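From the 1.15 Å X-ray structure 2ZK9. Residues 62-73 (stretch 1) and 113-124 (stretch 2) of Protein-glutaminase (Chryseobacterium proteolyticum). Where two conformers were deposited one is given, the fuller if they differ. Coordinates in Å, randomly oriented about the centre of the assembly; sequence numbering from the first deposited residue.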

# COMPACT_ATOMS: atom_id res chain seq x y z
N LYS A 62 -1.07 -6.28 6.83
CA LYS A 62 -1.19 -6.14 5.38
C LYS A 62 -2.48 -6.83 4.97
O LYS A 62 -2.84 -7.86 5.54
N GLN A 63 -3.13 -6.31 3.93
CA GLN A 63 -4.09 -7.13 3.21
C GLN A 63 -3.56 -7.30 1.78
O GLN A 63 -3.21 -6.32 1.12
N PHE A 64 -3.50 -8.56 1.35
CA PHE A 64 -3.17 -8.95 0.01
C PHE A 64 -4.43 -9.35 -0.71
O PHE A 64 -5.22 -10.13 -0.16
N VAL A 65 -4.62 -8.88 -1.95
CA VAL A 65 -5.75 -9.31 -2.77
C VAL A 65 -5.18 -9.84 -4.07
O VAL A 65 -4.19 -9.31 -4.57
N TYR A 66 -5.77 -10.88 -4.60
CA TYR A 66 -5.28 -11.61 -5.73
C TYR A 66 -6.39 -11.81 -6.77
O TYR A 66 -7.53 -11.96 -6.38
N GLY A 67 -6.03 -11.79 -8.06
CA GLY A 67 -7.03 -12.06 -9.06
C GLY A 67 -6.67 -11.51 -10.39
O GLY A 67 -5.52 -11.23 -10.66
N ASN A 68 -7.70 -11.32 -11.20
CA ASN A 68 -7.61 -10.58 -12.46
C ASN A 68 -7.90 -9.13 -12.09
O ASN A 68 -9.03 -8.66 -12.20
N LEU A 69 -6.91 -8.43 -11.55
CA LEU A 69 -7.14 -7.11 -10.95
C LEU A 69 -6.90 -6.02 -11.98
O LEU A 69 -6.05 -6.11 -12.84
N LYS A 70 -7.67 -4.94 -11.82
CA LYS A 70 -7.65 -3.78 -12.69
C LYS A 70 -7.90 -2.54 -11.83
O LYS A 70 -8.83 -2.55 -11.03
N ALA A 71 -7.12 -1.48 -12.05
CA ALA A 71 -7.29 -0.25 -11.29
C ALA A 71 -7.06 0.94 -12.21
O ALA A 71 -6.27 0.89 -13.15
N SER A 72 -7.72 2.03 -11.89
CA SER A 72 -7.57 3.28 -12.63
C SER A 72 -7.05 4.43 -11.75
O SER A 72 -7.42 4.50 -10.60
N THR A 73 -6.24 5.28 -12.36
CA THR A 73 -5.84 6.47 -11.67
C THR A 73 -6.79 7.64 -11.91
O THR A 73 -6.56 8.73 -11.36
N THR A 113 -12.66 1.42 3.84
CA THR A 113 -12.86 0.03 4.24
C THR A 113 -12.11 -0.90 3.31
O THR A 113 -11.87 -0.58 2.13
N ASP A 114 -11.80 -2.09 3.81
CA ASP A 114 -11.17 -3.07 2.95
C ASP A 114 -12.11 -3.51 1.81
O ASP A 114 -11.63 -3.82 0.72
N THR A 115 -13.42 -3.50 2.01
CA THR A 115 -14.31 -3.87 0.91
C THR A 115 -14.29 -2.79 -0.16
O THR A 115 -14.24 -3.16 -1.35
N ALA A 116 -14.24 -1.51 0.19
CA ALA A 116 -14.12 -0.49 -0.85
C ALA A 116 -12.80 -0.61 -1.59
O ALA A 116 -12.71 -0.44 -2.82
N TRP A 117 -11.75 -0.90 -0.84
CA TRP A 117 -10.43 -1.05 -1.42
C TRP A 117 -10.36 -2.19 -2.43
O TRP A 117 -9.86 -2.03 -3.54
N ARG A 118 -10.82 -3.36 -2.00
CA ARG A 118 -10.77 -4.50 -2.94
C ARG A 118 -11.59 -4.21 -4.19
O ARG A 118 -11.23 -4.59 -5.30
N ASN A 119 -12.74 -3.52 -4.01
CA ASN A 119 -13.54 -3.19 -5.20
C ASN A 119 -12.79 -2.25 -6.15
O ASN A 119 -12.97 -2.40 -7.37
N ALA A 120 -11.95 -1.34 -5.65
CA ALA A 120 -11.13 -0.50 -6.51
C ALA A 120 -10.06 -1.27 -7.22
O ALA A 120 -9.47 -0.74 -8.19
N CYS A 121 -9.75 -2.49 -6.78
CA CYS A 121 -8.81 -3.37 -7.46
C CYS A 121 -9.45 -4.21 -8.55
O CYS A 121 -8.75 -4.98 -9.20
N VAL A 122 -10.76 -4.07 -8.73
CA VAL A 122 -11.49 -4.76 -9.79
C VAL A 122 -12.35 -3.73 -10.51
O VAL A 122 -13.57 -3.87 -10.66
N ASN A 123 -11.71 -2.67 -11.00
CA ASN A 123 -12.37 -1.52 -11.59
C ASN A 123 -12.70 -1.83 -13.05
O ASN A 123 -11.80 -1.85 -13.89
N THR A 124 -13.96 -2.02 -13.35
CA THR A 124 -14.35 -2.40 -14.71
C THR A 124 -14.33 -1.28 -15.71
O THR A 124 -14.47 -1.54 -16.90

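The strand carrying Gln 63 and Val 65 lies over the helix that begins at Asp 114, at 36°, and its alternation sends Gln 63 and Val 65 toward the helix while Phe 64 points away. Gln 63 (chi1 t, chi2 t) extends far enough for its amide to be satisfied at both ends: Arg 118 NH1 donates to Gln 63 OE1 at 2.8 Å, and Gln 63 NE2 donates to Asp 114 OD1 at 3.0 Å. Asp 114 (p) and Arg 118 (m), one helical turn apart, close the triangle through a salt bridge, NH1 of Arg 118 to OD1 of Asp 114 at 3.0 Å, whose hydrogen bond is weak. A second hydrogen bond from Gln 63 NE2 is made elsewhere in the structure, as is that of Trp 117 NE1.

Further along the strand, Val 65 (p) places CG1 3.7 Å from Trp 117 CH2 and 4.0 Å from Cys 121 SG. Past the corner at 67 and 68, Leu 69 (m, t) continues the apolar layer, its CD2 3.8 Å from Val 122 CG1; from Lys 70 on, backbone groups take over: Lys 70 N donates to Cys 121 O (2.8 Å), and Asn 123 N to Lys 70 O (2.9 Å). Asn 123 (t) points toward the strand, where a water accepts from its ND2 (2.9 Å) and from Ser 72 N (3.0 Å) and donates to Ala 120 O (2.7 Å).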

# COMPACT_ATOMS: atom_id res chain seq x y z
CB LYS A 62 -0.04 -6.76 4.62
CG LYS A 62 1.35 -6.26 4.92
CD LYS A 62 1.59 -4.83 4.47
CE LYS A 62 2.91 -4.27 4.93
NZ LYS A 62 4.01 -5.11 4.41
CB GLN A 63 -5.49 -6.53 3.17
CG GLN A 63 -6.51 -7.47 2.54
CD GLN A 63 -7.95 -7.07 2.72
OE1 GLN A 63 -8.62 -6.65 1.78
NE2 GLN A 63 -8.44 -7.12 3.96
CB PHE A 64 -2.19 -10.11 -0.02
CG PHE A 64 -0.82 -9.77 0.52
CD1 PHE A 64 0.20 -9.38 -0.33
CD2 PHE A 64 -0.53 -9.83 1.88
CE1 PHE A 64 1.45 -9.02 0.13
CE2 PHE A 64 0.71 -9.47 2.37
CZ PHE A 64 1.72 -9.06 1.49
CB VAL A 65 -6.75 -8.13 -2.96
CG1 VAL A 65 -6.16 -6.91 -3.60
CG2 VAL A 65 -7.96 -8.60 -3.77
CB TYR A 66 -4.80 -13.02 -5.32
CG TYR A 66 -3.83 -13.03 -4.17
CD1 TYR A 66 -2.47 -13.00 -4.36
CD2 TYR A 66 -4.30 -13.07 -2.87
CE1 TYR A 66 -1.57 -13.01 -3.28
CE2 TYR A 66 -3.42 -13.08 -1.81
CZ TYR A 66 -2.06 -13.05 -2.01
OH TYR A 66 -1.24 -13.10 -0.90
CB ASN A 68 -8.63 -11.12 -13.45
CG ASN A 68 -8.63 -10.36 -14.75
OD1 ASN A 68 -7.62 -9.76 -15.13
ND2 ASN A 68 -9.74 -10.33 -15.42
CB LEU A 69 -6.21 -6.91 -9.74
CG LEU A 69 -6.25 -8.00 -8.70
CD1 LEU A 69 -5.34 -7.60 -7.53
CD2 LEU A 69 -7.67 -8.30 -8.19
CB LYS A 70 -8.79 -3.87 -13.73
CG LYS A 70 -8.80 -5.03 -14.64
CD LYS A 70 -7.70 -5.07 -15.61
CE LYS A 70 -7.79 -6.23 -16.65
NZ LYS A 70 -9.07 -6.10 -17.46
CB ALA A 71 -6.36 -0.21 -10.12
CB SER A 72 -8.93 3.68 -13.14
OG SER A 72 -8.79 4.92 -13.90
CB THR A 73 -4.46 6.89 -12.18
OG1 THR A 73 -4.60 7.25 -13.58
CG2 THR A 73 -3.41 5.78 -12.04
CB THR A 113 -14.35 -0.35 4.24
OG1 THR A 113 -14.83 -0.24 2.90
CG2 THR A 113 -15.13 0.52 5.21
CB ASP A 114 -10.63 -4.25 3.72
CG ASP A 114 -11.60 -5.12 4.42
OD1 ASP A 114 -11.22 -6.27 4.74
OD2 ASP A 114 -12.76 -4.70 4.66
CB THR A 115 -15.73 -4.09 1.42
OG1 THR A 115 -16.06 -2.91 2.18
CG2 THR A 115 -15.82 -5.30 2.34
CB ALA A 116 -14.26 0.88 -0.22
CB TRP A 117 -9.41 -1.20 -0.31
CG TRP A 117 -8.00 -1.38 -0.77
CD1 TRP A 117 -7.17 -0.45 -1.32
CD2 TRP A 117 -7.27 -2.60 -0.69
NE1 TRP A 117 -5.95 -1.02 -1.58
CE2 TRP A 117 -5.96 -2.34 -1.21
CE3 TRP A 117 -7.53 -3.89 -0.23
CZ2 TRP A 117 -4.99 -3.30 -1.27
CZ3 TRP A 117 -6.57 -4.85 -0.29
CH2 TRP A 117 -5.30 -4.58 -0.81
CB ARG A 118 -11.24 -5.77 -2.28
CG ARG A 118 -10.24 -6.28 -1.21
CD ARG A 118 -10.51 -7.73 -0.80
NE ARG A 118 -11.86 -7.96 -0.29
CZ ARG A 118 -12.21 -7.74 0.96
NH1 ARG A 118 -11.37 -7.29 1.87
NH2 ARG A 118 -13.49 -7.99 1.31
CB ASN A 119 -14.88 -2.61 -4.72
CG ASN A 119 -15.79 -2.33 -5.89
OD1 ASN A 119 -16.02 -1.14 -6.17
ND2 ASN A 119 -16.28 -3.32 -6.57
CB ALA A 120 -10.53 0.64 -5.71
CB CYS A 121 -8.14 -4.29 -6.42
SG CYS A 121 -7.14 -3.43 -5.20
CB VAL A 122 -12.26 -5.98 -9.28
CG1 VAL A 122 -11.24 -7.11 -9.00
CG2 VAL A 122 -13.14 -5.68 -8.07
CB ASN A 123 -11.45 -0.30 -11.43
CG ASN A 123 -12.12 0.96 -11.87
OD1 ASN A 123 -13.00 0.98 -12.71
ND2 ASN A 123 -11.65 2.05 -11.27
CB THR A 124 -15.73 -3.06 -14.65
OG1 THR A 124 -16.68 -2.17 -14.07
CG2 THR A 124 -15.68 -4.37 -13.88
O HOH W 1 -9.44 1.71 -9.42